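Local structure of pectinesterase (Sitophilus oryzae, 4PMH) at residues A[81-86]-A[128-133]; A[213-218]-A[233-238]; A[285-290]-A[328-333]. The protein catalyses the hydrolysis of methyl esters along the galacturonan chain of pectin, releasing methanol, and probably serves in the digestion of plant cell walls. One frame throughout, in Å; residues are numbered along the deposited sequence.

Contact 1 of 3, residues A[81-86]-A[128-133]; sequences YIPNTK and DPAYSM
Tyr81 and Met133 bury more surface than any other residues of this contact, their side chains sliding past each other in opposite directions. Met133 is bent at its last torsion (chi3 66°), which turns CE back toward the root of the tyrosine: CE lies 3.7 Å from Tyr81 CB and just as near CG, well short of the hydroxyl. Nearer the backbone, Met133 CB comes within 3.8 Å of Tyr81 CD2. SD sits 5.2 Å from the centroid of the Tyr81 ring and 44° off its normal, an oblique Met-aromatic contact. An unbranched, pliable thioether suits this place because it can follow the ring and still touch the chain beyond, where SD is 3.8 Å from Pro83 CA.

Small groups make most of the other contacts. The methyl of Ala130 fits between Tyr81 CB (3.8 Å) and Pro83 CD (4.0 Å), so a small residue suits it. Beside it the two prolines meet, Pro83 CG lying 3.7 Å from Pro129 O and 4.2 Å from Pro129 CB.

The first segment leaves the end strand 80-82 of one parallel sheet of the right-handed beta-helix, the fold of pectin methylesterases; the second leads into helix 131-138, packed outside the coils. Ala130 is the N-cap of that helix and the third residue of a type I turn from Asp128 to Tyr131, in which Pro129, its phi fixed by the ring, takes the second place.

Polar groups do not bond across the interface. Tyr81 OH instead hydrogen-bonds to Tyr116 OH, while Ala130 O lies at the edge of the Tyr81 ring, near its plane. Ile82 points away from the helix, as alternation along a strand requires, whereas Pro83 reaches Ile59 of helix 51-61.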
ATOM      1  N   TYR A  81      13.720   2.751  -8.477  1.00 11.98           N
ATOM      2  CA  TYR A  81      14.241   2.233  -7.227  1.00 12.36           C
ATOM      3  C   TYR A  81      14.851   3.401  -6.477  1.00 12.52           C
ATOM      4  O   TYR A  81      15.751   4.075  -6.997  1.00 12.41           O
ATOM      5  CB  TYR A  81      15.326   1.175  -7.445  1.00 12.38           C
ATOM      6  CG  TYR A  81      14.878  -0.192  -7.945  1.00 13.09           C
ATOM      7  CD1 TYR A  81      13.542  -0.518  -8.105  1.00 13.42           C
ATOM      8  CD2 TYR A  81      15.822  -1.179  -8.233  1.00 13.82           C
ATOM      9  CE1 TYR A  81      13.164  -1.766  -8.565  1.00 14.01           C
ATOM     10  CE2 TYR A  81      15.451  -2.444  -8.671  1.00 13.78           C
ATOM     11  CZ  TYR A  81      14.123  -2.726  -8.840  1.00 14.32           C
ATOM     12  OH  TYR A  81      13.741  -3.971  -9.302  1.00 15.77           O
ATOM     13  N   ILE A  82      14.344   3.642  -5.271  1.00 13.47           N
ATOM     14  CA  ILE A  82      14.937   4.639  -4.365  1.00 14.18           C
ATOM     15  C   ILE A  82      15.636   3.899  -3.240  1.00 14.52           C
ATOM     16  O   ILE A  82      14.983   3.445  -2.313  1.00 14.77           O
ATOM     17  CB  ILE A  82      13.915   5.616  -3.730  1.00 14.72           C
ATOM     18  CG1 ILE A  82      12.847   6.083  -4.721  1.00 15.93           C
ATOM     19  CG2 ILE A  82      14.659   6.770  -3.063  1.00 14.61           C
ATOM     20  CD1 ILE A  82      13.266   7.103  -5.749  1.00 16.59           C
ATOM     21  N   PRO A  83      16.972   3.753  -3.318  1.00 15.29           N
ATOM     22  CA  PRO A  83      17.722   3.127  -2.239  1.00 15.93           C
ATOM     23  C   PRO A  83      17.836   4.061  -1.034  1.00 16.02           C
ATOM     24  O   PRO A  83      17.596   5.253  -1.155  1.00 14.80           O
ATOM     25  CB  PRO A  83      19.092   2.887  -2.870  1.00 15.81           C
ATOM     26  CG  PRO A  83      19.245   4.027  -3.808  1.00 16.02           C
ATOM     27  CD  PRO A  83      17.868   4.290  -4.354  1.00 16.22           C
ATOM     28  N   ASN A  84      18.231   3.516   0.107  1.00 17.73           N
ATOM     29  CA  ASN A  84      18.334   4.316   1.332  1.00 19.58           C
ATOM     30  C   ASN A  84      19.301   5.481   1.116  1.00 19.02           C
ATOM     31  O   ASN A  84      20.373   5.297   0.552  1.00 18.59           O
ATOM     32  CB  ASN A  84      18.783   3.455   2.512  1.00 21.80           C
ATOM     33  CG  ASN A  84      18.373   4.044   3.870  1.00 24.10           C
ATOM     34  OD1 ASN A  84      17.983   5.204   3.985  1.00 24.18           O
ATOM     35  ND2 ASN A  84      18.470   3.231   4.902  1.00 26.42           N
ATOM     36  N   THR A  85      18.882   6.680   1.510  1.00 18.33           N
ATOM     37  CA  THR A  85      19.667   7.891   1.321  1.00 18.60           C
ATOM     38  C   THR A  85      19.145   8.937   2.292  1.00 19.03           C
ATOM     39  O   THR A  85      18.017   8.849   2.728  1.00 20.05           O
ATOM     40  CB  THR A  85      19.549   8.449  -0.124  1.00 19.05           C
ATOM     41  OG1 THR A  85      20.176   9.731  -0.209  1.00 18.76           O
ATOM     42  CG2 THR A  85      18.082   8.616  -0.561  1.00 18.82           C
ATOM     43  N   LYS A  86      19.969   9.917   2.628  1.00 20.75           N
ATOM     44  CA  LYS A  86      19.549  11.031   3.494  1.00 22.42           C
ATOM     45  C   LYS A  86      19.047  12.206   2.667  1.00 20.29           C
ATOM     46  O   LYS A  86      18.611  13.211   3.233  1.00 18.28           O
ATOM     47  CB  LYS A  86      20.706  11.529   4.375  1.00 25.32           C
ATOM     48  CG  LYS A  86      21.494  10.456   5.120  1.00 29.36           C
ATOM     49  CD  LYS A  86      20.601   9.597   6.000  1.00 32.43           C
ATOM     50  CE  LYS A  86      21.408   8.865   7.073  1.00 35.60           C
ATOM     51  NZ  LYS A  86      21.693   9.744   8.254  1.00 36.33           N
ATOM     52  N   ASP A 128      26.054   2.287  -9.958  1.00 15.70           N
ATOM     53  CA  ASP A 128      24.883   3.112  -9.575  1.00 16.40           C
ATOM     54  C   ASP A 128      24.314   2.795  -8.164  1.00 15.92           C
ATOM     55  O   ASP A 128      24.305   1.642  -7.722  1.00 15.14           O
ATOM     56  CB  ASP A 128      23.758   2.979 -10.621  1.00 16.70           C
ATOM     57  CG  ASP A 128      24.166   3.460 -12.018  1.00 17.78           C
ATOM     58  OD1 ASP A 128      25.078   4.307 -12.131  1.00 18.56           O
ATOM     59  OD2 ASP A 128      23.558   3.008 -13.027  1.00 17.47           O
ATOM     60  N   PRO A 129      23.802   3.828  -7.460  1.00 15.68           N
ATOM     61  CA  PRO A 129      23.359   3.671  -6.073  1.00 16.15           C
ATOM     62  C   PRO A 129      22.276   2.625  -5.819  1.00 15.89           C
ATOM     63  O   PRO A 129      22.250   2.071  -4.734  1.00 16.36           O
ATOM     64  CB  PRO A 129      22.870   5.077  -5.682  1.00 16.46           C
ATOM     65  CG  PRO A 129      22.689   5.807  -6.965  1.00 16.70           C
ATOM     66  CD  PRO A 129      23.670   5.220  -7.926  1.00 16.23           C
ATOM     67  N   ALA A 130      21.415   2.327  -6.789  1.00 15.96           N
ATOM     68  CA  ALA A 130      20.396   1.266  -6.598  1.00 15.75           C
ATOM     69  C   ALA A 130      20.800  -0.105  -7.154  1.00 16.53           C
ATOM     70  O   ALA A 130      19.950  -1.016  -7.258  1.00 15.30           O
ATOM     71  CB  ALA A 130      19.063   1.690  -7.199  1.00 16.42           C
ATOM     72  N   TYR A 131      22.081  -0.277  -7.481  1.00 16.50           N
ATOM     73  CA  TYR A 131      22.523  -1.501  -8.146  1.00 17.61           C
ATOM     74  C   TYR A 131      22.310  -2.735  -7.260  1.00 17.39           C
ATOM     75  O   TYR A 131      21.903  -3.794  -7.750  1.00 17.37           O
ATOM     76  CB  TYR A 131      23.993  -1.391  -8.594  1.00 18.77           C
ATOM     77  CG  TYR A 131      24.448  -2.610  -9.372  1.00 20.21           C
ATOM     78  CD1 TYR A 131      24.163  -2.742 -10.722  1.00 21.21           C
ATOM     79  CD2 TYR A 131      25.118  -3.645  -8.744  1.00 21.76           C
ATOM     80  CE1 TYR A 131      24.557  -3.871 -11.430  1.00 22.80           C
ATOM     81  CE2 TYR A 131      25.517  -4.774  -9.447  1.00 22.39           C
ATOM     82  CZ  TYR A 131      25.231  -4.878 -10.776  1.00 22.59           C
ATOM     83  OH  TYR A 131      25.635  -5.989 -11.477  1.00 26.12           O
ATOM     84  N   SER A 132      22.561  -2.594  -5.962  1.00 18.12           N
ATOM     85  CA  SER A 132      22.394  -3.716  -5.034  1.00 19.20           C
ATOM     86  C   SER A 132      20.935  -4.199  -4.982  1.00 18.55           C
ATOM     87  O   SER A 132      20.677  -5.407  -4.926  1.00 17.12           O
ATOM     88  CB  SER A 132      22.915  -3.366  -3.640  1.00 20.96           C
ATOM     89  OG  SER A 132      22.353  -2.144  -3.165  1.00 23.73           O
ATOM     90  N   MET A 133      19.980  -3.273  -5.051  1.00 17.64           N
ATOM     91  CA  MET A 133      18.569  -3.678  -5.148  1.00 17.45           C
ATOM     92  C   MET A 133      18.338  -4.501  -6.419  1.00 17.05           C
ATOM     93  O   MET A 133      17.790  -5.594  -6.354  1.00 16.38           O
ATOM     94  CB  MET A 133      17.627  -2.470  -5.135  1.00 17.75           C
ATOM     95  CG  MET A 133      17.603  -1.719  -3.820  1.00 18.44           C
ATOM     96  SD  MET A 133      16.710  -0.150  -3.935  1.00 19.06           S
ATOM     97  CE  MET A 133      15.035  -0.708  -4.238  1.00 19.38           C
TER

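Contact 2 of 3, residues A[213-218]-A[233-238]; sequences RSYYTN and SAIFES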
ATOM      1  N   ARG A 213       6.029   5.161   9.000  1.00 15.35           N
ATOM      2  CA  ARG A 213       4.806   5.894   8.753  1.00 14.84           C
ATOM      3  C   ARG A 213       4.706   6.375   7.306  1.00 14.12           C
ATOM      4  O   ARG A 213       5.688   6.824   6.717  1.00 13.73           O
ATOM      5  CB  ARG A 213       4.739   7.107   9.680  1.00 14.91           C
ATOM      6  CG  ARG A 213       4.702   6.710  11.148  1.00 15.67           C
ATOM      7  CD  ARG A 213       5.023   7.882  12.051  1.00 16.12           C
ATOM      8  NE  ARG A 213       6.429   8.267  11.965  1.00 16.74           N
ATOM      9  CZ  ARG A 213       7.069   9.021  12.867  1.00 18.01           C
ATOM     10  NH1 ARG A 213       6.437   9.492  13.947  1.00 17.69           N
ATOM     11  NH2 ARG A 213       8.362   9.291  12.692  1.00 18.55           N
ATOM     12  N   SER A 214       3.508   6.268   6.755  1.00 13.97           N
ATOM     13  CA  SER A 214       3.223   6.766   5.405  1.00 13.73           C
ATOM     14  C   SER A 214       1.867   7.435   5.392  1.00 13.89           C
ATOM     15  O   SER A 214       0.987   7.075   6.167  1.00 12.87           O
ATOM     16  CB  SER A 214       3.322   5.659   4.334  1.00 13.80           C
ATOM     17  OG  SER A 214       2.606   4.491   4.683  1.00 13.59           O
ATOM     18  N   TYR A 215       1.735   8.443   4.531  1.00 14.14           N
ATOM     19  CA  TYR A 215       0.557   9.279   4.482  1.00 15.32           C
ATOM     20  C   TYR A 215       0.131   9.423   3.034  1.00 14.74           C
ATOM     21  O   TYR A 215       0.843  10.056   2.220  1.00 14.75           O
ATOM     22  CB  TYR A 215       0.861  10.661   5.053  1.00 17.36           C
ATOM     23  CG  TYR A 215      -0.337  11.451   5.550  1.00 20.27           C
ATOM     24  CD1 TYR A 215      -1.621  11.227   5.087  1.00 21.93           C
ATOM     25  CD2 TYR A 215      -0.160  12.455   6.488  1.00 24.05           C
ATOM     26  CE1 TYR A 215      -2.703  11.959   5.563  1.00 22.65           C
ATOM     27  CE2 TYR A 215      -1.232  13.199   6.957  1.00 27.06           C
ATOM     28  CZ  TYR A 215      -2.506  12.938   6.481  1.00 25.69           C
ATOM     29  OH  TYR A 215      -3.580  13.673   6.948  1.00 29.43           O
ATOM     30  N   TYR A 216      -1.017   8.834   2.743  1.00 13.62           N
ATOM     31  CA  TYR A 216      -1.666   8.866   1.446  1.00 13.27           C
ATOM     32  C   TYR A 216      -2.809   9.870   1.462  1.00 13.08           C
ATOM     33  O   TYR A 216      -3.702   9.760   2.251  1.00 12.58           O
ATOM     34  CB  TYR A 216      -2.239   7.492   1.129  1.00 13.35           C
ATOM     35  CG  TYR A 216      -1.176   6.444   0.991  1.00 13.95           C
ATOM     36  CD1 TYR A 216      -0.539   5.901   2.112  1.00 14.48           C
ATOM     37  CD2 TYR A 216      -0.778   6.013  -0.264  1.00 14.42           C
ATOM     38  CE1 TYR A 216       0.468   4.943   1.970  1.00 15.09           C
ATOM     39  CE2 TYR A 216       0.207   5.073  -0.415  1.00 14.82           C
ATOM     40  CZ  TYR A 216       0.833   4.543   0.700  1.00 15.09           C
ATOM     41  OH  TYR A 216       1.816   3.610   0.500  1.00 16.51           O
ATOM     42  N   THR A 217      -2.772  10.837   0.559  1.00 13.64           N
ATOM     43  CA  THR A 217      -3.822  11.827   0.418  1.00 14.07           C
ATOM     44  C   THR A 217      -4.252  11.910  -1.029  1.00 14.16           C
ATOM     45  O   THR A 217      -3.414  11.840  -1.931  1.00 13.63           O
ATOM     46  CB  THR A 217      -3.340  13.223   0.864  1.00 14.41           C
ATOM     47  OG1 THR A 217      -2.034  13.465   0.344  1.00 15.17           O
ATOM     48  CG2 THR A 217      -3.283  13.294   2.361  1.00 14.72           C
ATOM     49  N   ASN A 218      -5.560  12.048  -1.241  1.00 14.07           N
ATOM     50  CA  ASN A 218      -6.128  12.244  -2.558  1.00 14.86           C
ATOM     51  C   ASN A 218      -5.637  11.244  -3.579  1.00 13.63           C
ATOM     52  O   ASN A 218      -5.330  11.592  -4.683  1.00 13.19           O
ATOM     53  CB  ASN A 218      -5.877  13.674  -3.016  1.00 17.12           C
ATOM     54  CG  ASN A 218      -6.414  14.687  -2.029  1.00 20.30           C
ATOM     55  OD1 ASN A 218      -5.848  14.894  -0.955  1.00 24.42           O
ATOM     56  ND2 ASN A 218      -7.530  15.290  -2.365  1.00 23.91           N
ATOM     57  N   SER A 233       2.634   1.908   9.576  1.00 13.45           N
ATOM     58  CA  SER A 233       1.622   2.808  10.080  1.00 13.41           C
ATOM     59  C   SER A 233       1.230   3.688   8.915  1.00 14.31           C
ATOM     60  O   SER A 233       1.918   4.661   8.617  1.00 15.22           O
ATOM     61  CB  SER A 233       2.159   3.664  11.219  1.00 13.59           C
ATOM     62  OG  SER A 233       2.382   2.903  12.390  1.00 13.61           O
ATOM     63  N   ALA A 234       0.130   3.354   8.247  1.00 14.45           N
ATOM     64  CA  ALA A 234      -0.236   4.033   6.997  1.00 14.11           C
ATOM     65  C   ALA A 234      -1.598   4.688   7.114  1.00 13.88           C
ATOM     66  O   ALA A 234      -2.575   4.033   7.465  1.00 13.01           O
ATOM     67  CB  ALA A 234      -0.216   3.056   5.831  1.00 14.18           C
ATOM     68  N   ILE A 235      -1.631   5.992   6.843  1.00 13.68           N
ATOM     69  CA  ILE A 235      -2.835   6.803   6.890  1.00 13.76           C
ATOM     70  C   ILE A 235      -3.302   7.071   5.465  1.00 13.55           C
ATOM     71  O   ILE A 235      -2.499   7.466   4.609  1.00 13.42           O
ATOM     72  CB  ILE A 235      -2.547   8.144   7.589  1.00 14.65           C
ATOM     73  CG1 ILE A 235      -2.162   7.879   9.040  1.00 15.81           C
ATOM     74  CG2 ILE A 235      -3.721   9.099   7.474  1.00 14.42           C
ATOM     75  CD1 ILE A 235      -1.392   9.016   9.681  1.00 16.64           C
ATOM     76  N   PHE A 236      -4.588   6.848   5.210  1.00 12.81           N
ATOM     77  CA  PHE A 236      -5.190   7.079   3.901  1.00 13.04           C
ATOM     78  C   PHE A 236      -6.319   8.062   4.104  1.00 13.21           C
ATOM     79  O   PHE A 236      -7.353   7.697   4.656  1.00 13.80           O
ATOM     80  CB  PHE A 236      -5.757   5.785   3.334  1.00 13.12           C
ATOM     81  CG  PHE A 236      -4.729   4.733   3.088  1.00 13.83           C
ATOM     82  CD1 PHE A 236      -4.086   4.642   1.852  1.00 14.09           C
ATOM     83  CD2 PHE A 236      -4.389   3.827   4.085  1.00 14.09           C
ATOM     84  CE1 PHE A 236      -3.136   3.664   1.626  1.00 14.64           C
ATOM     85  CE2 PHE A 236      -3.431   2.850   3.858  1.00 14.12           C
ATOM     86  CZ  PHE A 236      -2.810   2.765   2.626  1.00 14.63           C
ATOM     87  N   GLU A 237      -6.109   9.313   3.703  1.00 13.10           N
ATOM     88  CA  GLU A 237      -7.109  10.365   3.908  1.00 13.98           C
ATOM     89  C   GLU A 237      -7.587  10.870   2.546  1.00 13.65           C
ATOM     90  O   GLU A 237      -6.760  11.237   1.689  1.00 12.89           O
ATOM     91  CB  GLU A 237      -6.525  11.518   4.754  1.00 15.05           C
ATOM     92  CG  GLU A 237      -7.479  12.672   4.926  1.00 17.16           C
ATOM     93  CD  GLU A 237      -6.963  13.787   5.827  1.00 20.61           C
ATOM     94  OE1 GLU A 237      -5.765  13.814   6.183  1.00 21.85           O
ATOM     95  OE2 GLU A 237      -7.787  14.666   6.180  1.00 25.07           O
ATOM     96  N   SER A 238      -8.909  10.885   2.351  1.00 12.88           N
ATOM     97  CA  SER A 238      -9.523  11.316   1.088  1.00 13.05           C
ATOM     98  C   SER A 238      -9.023  10.488  -0.091  1.00 12.24           C
ATOM     99  O   SER A 238      -8.697  11.010  -1.134  1.00 12.49           O
ATOM    100  CB  SER A 238      -9.332  12.806   0.830  1.00 13.58           C
ATOM    101  OG  SER A 238      -9.802  13.535   1.964  1.00 15.96           O
TER
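Tyr216 carries Phe236 on one face and the carbonyl oxygen of Ile235 in plane at its edge. The two rings lie side by side and point the same way, an offset stack with centroids 4.5 Å apart and planes at 22°; Phe236 CE1 sits toward the rim of the tyrosine. Flat rings suit these paired positions because they can stack at the spacing of neighbouring strands, whose axes approach to 4.7 Å. The Tyr215 ring, on the other side of the sheet, has Glu237 CB in plane at its edge and Ile235 CG2 obliquely 3.6 Å from its CE1. Tyr215 CG stands anti to the backbone N (chi1 -158°), and from there the ring crosses Ile235 and Glu237. Its OH donates to Glu237 OE1; the modelled 2.3 Å is doubtfully short, but ring and carboxylate are nearly coplanar, 10° apart.

Backbone bonds join the strands in parallel register, for example Tyr216 N to Ile235 O at 2.7 Å. Small Ser214 and Ala234 pair on the face of the stacked rings.

That face also meets Ile190 and Leu202, inside the coils, while helix 23-27 covers Tyr215 and Ile235. Like groups stacked from one coil to the next are a hallmark of the parallel beta-helix.

Contact 3 of 3, residues A[285-290]-A[328-333]; sequences KAYLGR and PWTTAT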
ATOM      1  N   LYS A 285     -19.695  -9.922  -2.807  1.00 35.34           N
ATOM      2  CA  LYS A 285     -18.680 -10.934  -2.543  1.00 34.71           C
ATOM      3  C   LYS A 285     -17.279 -10.332  -2.416  1.00 32.43           C
ATOM      4  O   LYS A 285     -16.293 -11.009  -2.691  1.00 34.53           O
ATOM      5  CB  LYS A 285     -18.680 -11.989  -3.659  1.00 38.43           C
ATOM      6  CG  LYS A 285     -19.923 -12.880  -3.697  1.00 42.04           C
ATOM      7  CD  LYS A 285     -19.673 -14.220  -4.397  1.00 45.60           C
ATOM      8  CE  LYS A 285     -19.662 -14.137  -5.922  1.00 47.32           C
ATOM      9  NZ  LYS A 285     -19.236 -15.415  -6.570  1.00 49.62           N
ATOM     10  N   ALA A 286     -17.180  -9.058  -2.047  1.00 25.38           N
ATOM     11  CA  ALA A 286     -15.902  -8.507  -1.674  1.00 22.57           C
ATOM     12  C   ALA A 286     -15.830  -8.386  -0.152  1.00 20.24           C
ATOM     13  O   ALA A 286     -16.854  -8.139   0.530  1.00 18.67           O
ATOM     14  CB  ALA A 286     -15.692  -7.163  -2.320  1.00 22.57           C
ATOM     15  N   TYR A 287     -14.626  -8.557   0.381  1.00 17.94           N
ATOM     16  CA  TYR A 287     -14.373  -8.294   1.801  1.00 17.43           C
ATOM     17  C   TYR A 287     -13.501  -7.060   1.987  1.00 15.88           C
ATOM     18  O   TYR A 287     -12.635  -6.759   1.176  1.00 15.35           O
ATOM     19  CB  TYR A 287     -13.720  -9.472   2.444  1.00 18.68           C
ATOM     20  CG  TYR A 287     -14.562 -10.717   2.369  1.00 21.07           C
ATOM     21  CD1 TYR A 287     -15.548 -10.968   3.317  1.00 21.73           C
ATOM     22  CD2 TYR A 287     -14.363 -11.649   1.355  1.00 22.27           C
ATOM     23  CE1 TYR A 287     -16.318 -12.115   3.262  1.00 23.50           C
ATOM     24  CE2 TYR A 287     -15.121 -12.807   1.293  1.00 24.37           C
ATOM     25  CZ  TYR A 287     -16.095 -13.028   2.244  1.00 24.52           C
ATOM     26  OH  TYR A 287     -16.833 -14.168   2.173  1.00 27.54           O
ATOM     27  N   LEU A 288     -13.753  -6.340   3.068  1.00 14.33           N
ATOM     28  CA  LEU A 288     -12.926  -5.206   3.423  1.00 13.93           C
ATOM     29  C   LEU A 288     -11.501  -5.642   3.793  1.00 13.33           C
ATOM     30  O   LEU A 288     -10.547  -4.912   3.528  1.00 11.85           O
ATOM     31  CB  LEU A 288     -13.552  -4.450   4.594  1.00 14.39           C
ATOM     32  CG  LEU A 288     -14.864  -3.726   4.296  1.00 15.20           C
ATOM     33  CD1 LEU A 288     -15.390  -3.063   5.570  1.00 15.42           C
ATOM     34  CD2 LEU A 288     -14.726  -2.693   3.174  1.00 15.78           C
ATOM     35  N   GLY A 289     -11.346  -6.817   4.407  1.00 12.54           N
ATOM     36  CA  GLY A 289     -10.026  -7.208   4.845  1.00 12.49           C
ATOM     37  C   GLY A 289      -9.863  -8.626   5.346  1.00 12.85           C
ATOM     38  O   GLY A 289     -10.847  -9.337   5.616  1.00 12.36           O
ATOM     39  N   ARG A 290      -8.596  -9.025   5.429  1.00 12.70           N
ATOM     40  CA  ARG A 290      -8.175 -10.222   6.130  1.00 13.58           C
ATOM     41  C   ARG A 290      -6.764 -10.007   6.675  1.00 13.33           C
ATOM     42  O   ARG A 290      -5.998  -9.203   6.157  1.00 13.25           O
ATOM     43  CB  ARG A 290      -8.187 -11.440   5.211  1.00 13.58           C
ATOM     44  CG  ARG A 290      -7.135 -11.448   4.112  1.00 13.97           C
ATOM     45  CD  ARG A 290      -7.336 -12.670   3.222  1.00 14.63           C
ATOM     46  NE  ARG A 290      -6.427 -12.693   2.089  1.00 15.41           N
ATOM     47  CZ  ARG A 290      -6.108 -13.783   1.391  1.00 16.98           C
ATOM     48  NH1 ARG A 290      -6.655 -14.962   1.662  1.00 17.65           N
ATOM     49  NH2 ARG A 290      -5.242 -13.695   0.399  1.00 18.53           N
ATOM     50  N   PRO A 328     -17.789  -8.489   6.666  1.00 14.44           N
ATOM     51  CA  PRO A 328     -16.826  -7.876   5.761  1.00 14.89           C
ATOM     52  C   PRO A 328     -15.354  -8.293   5.982  1.00 14.03           C
ATOM     53  O   PRO A 328     -14.484  -7.882   5.206  1.00 14.51           O
ATOM     54  CB  PRO A 328     -17.006  -6.376   6.021  1.00 14.63           C
ATOM     55  CG  PRO A 328     -17.577  -6.281   7.390  1.00 14.93           C
ATOM     56  CD  PRO A 328     -18.183  -7.596   7.764  1.00 14.57           C
ATOM     57  N   TRP A 329     -15.085  -9.086   7.020  1.00 13.35           N
ATOM     58  CA  TRP A 329     -13.730  -9.492   7.370  1.00 13.34           C
ATOM     59  C   TRP A 329     -13.606 -11.002   7.235  1.00 13.88           C
ATOM     60  O   TRP A 329     -14.364 -11.733   7.860  1.00 14.50           O
ATOM     61  CB  TRP A 329     -13.459  -9.126   8.806  1.00 12.66           C
ATOM     62  CG  TRP A 329     -13.714  -7.704   9.153  1.00 11.85           C
ATOM     63  CD1 TRP A 329     -14.634  -7.253  10.049  1.00 11.92           C
ATOM     64  CD2 TRP A 329     -13.047  -6.548   8.641  1.00 11.51           C
ATOM     65  NE1 TRP A 329     -14.599  -5.880  10.124  1.00 11.62           N
ATOM     66  CE2 TRP A 329     -13.617  -5.420   9.288  1.00 11.55           C
ATOM     67  CE3 TRP A 329     -11.999  -6.344   7.731  1.00 11.30           C
ATOM     68  CZ2 TRP A 329     -13.192  -4.113   9.034  1.00 11.30           C
ATOM     69  CZ3 TRP A 329     -11.577  -5.033   7.471  1.00 11.26           C
ATOM     70  CH2 TRP A 329     -12.165  -3.937   8.135  1.00 11.47           C
ATOM     71  N   THR A 330     -12.652 -11.480   6.444  1.00 14.58           N
ATOM     72  CA  THR A 330     -12.570 -12.920   6.168  1.00 15.10           C
ATOM     73  C   THR A 330     -11.310 -13.612   6.753  1.00 15.13           C
ATOM     74  O   THR A 330     -10.520 -13.001   7.479  1.00 13.75           O
ATOM     75  CB  THR A 330     -12.739 -13.208   4.656  1.00 15.58           C
ATOM     76  OG1 THR A 330     -12.921 -14.613   4.460  1.00 16.89           O
ATOM     77  CG2 THR A 330     -11.533 -12.750   3.867  1.00 15.86           C
ATOM     78  N   THR A 331     -11.161 -14.904   6.448  1.00 15.09           N
ATOM     79  CA  THR A 331     -10.129 -15.717   7.043  1.00 15.63           C
ATOM     80  C   THR A 331      -8.730 -15.187   6.755  1.00 15.20           C
ATOM     81  O   THR A 331      -8.451 -14.754   5.632  1.00 15.52           O
ATOM     82  CB  THR A 331     -10.249 -17.161   6.511  1.00 16.33           C
ATOM     83  OG1 THR A 331     -11.560 -17.636   6.790  1.00 16.38           O
ATOM     84  CG2 THR A 331      -9.252 -18.074   7.174  1.00 16.82           C
ATOM     85  N   ALA A 332      -7.859 -15.211   7.761  1.00 14.20           N
ATOM     86  CA  ALA A 332      -6.455 -14.810   7.559  1.00 14.50           C
ATOM     87  C   ALA A 332      -5.729 -15.735   6.576  1.00 15.44           C
ATOM     88  O   ALA A 332      -6.137 -16.891   6.363  1.00 15.41           O
ATOM     89  CB  ALA A 332      -5.696 -14.769   8.882  1.00 14.27           C
ATOM     90  N   THR A 333      -4.635 -15.221   6.006  1.00 15.91           N
ATOM     91  CA  THR A 333      -3.808 -15.983   5.054  1.00 16.40           C
ATOM     92  C   THR A 333      -3.303 -17.327   5.617  1.00 16.87           C
ATOM     93  O   THR A 333      -3.030 -18.263   4.846  1.00 18.20           O
ATOM     94  CB  THR A 333      -2.599 -15.148   4.607  1.00 16.59           C
ATOM     95  OG1 THR A 333      -1.772 -14.850   5.747  1.00 16.83           O
ATOM     96  CG2 THR A 333      -3.062 -13.873   3.922  1.00 16.40           C
TER
HETATM   97  O   HOH W   1      -9.203 -15.645   3.087  1.00 24.59           O
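Tyr287 CG stands anti to its own carbonyl carbon (chi1 -60°), on the side of Thr330, and the two side chains cross at about a right angle. Arg290 takes the crowded position for CG (chi1 69°), and the chain then runs extended to NE, with the guanidinium at Thr333. Here two coils of the parallel beta-helix adjoin, the chain turning a corner at Leu288 and strand 329-330 forming the weakly bonded end of its sheet.

Thr330 CB lies 3.7 Å from the centroid of the Tyr287 ring, over its centre, a CH-pi contact that the compact branched threonine can make. An alanine in place of Tyr287 would probably open a gap beside Thr330, leaving its CB without the aromatic face.

Leu288 CB covers one face of the Trp329 six-membered ring, 4.0 Å from its centroid. The indole also presses on Gly289, where a CB would clash with CZ3, so a residue without a side chain suits the site. Thr330 N bonds to Gly289 O at 2.9 Å, while Pro328 O receives weak bonds from Leu288 N and Gly289 N.

Arg290, which probably binds substrate as in related pectinesterases, forms a salt bridge with Asp226, the probable nucleophile. Thr333 CG2 lies over the centre of the guanidinium, 4.0 Å from Arg290 CZ, and a water bridges Arg290 NH1 (3.0 Å) to Thr331 O (2.8 Å).

Overall arrangement
From the N terminus, the three contacts close in series, none nesting in or crossing another. Contact 1 closes the first loop, which carries strands 89-93 and 101-105 and helix 113-120, and ties an early coil to a helix outside it. Contact 2 joins successive coils near the middle of the beta-helix, closing a loop that holds strands 220-223 and 229-230 and supplies the acidic partner of Arg290. Contact 3 closes the last, with strands 311-315 and 318-319 inside it, and joins strand 286-290 to 329-330, the outermost strand of its sheet, in the C-terminal part of the beta-helix. The centres of contacts 1 and 3 are about 35 Å apart, on opposite sides of the chain's centre.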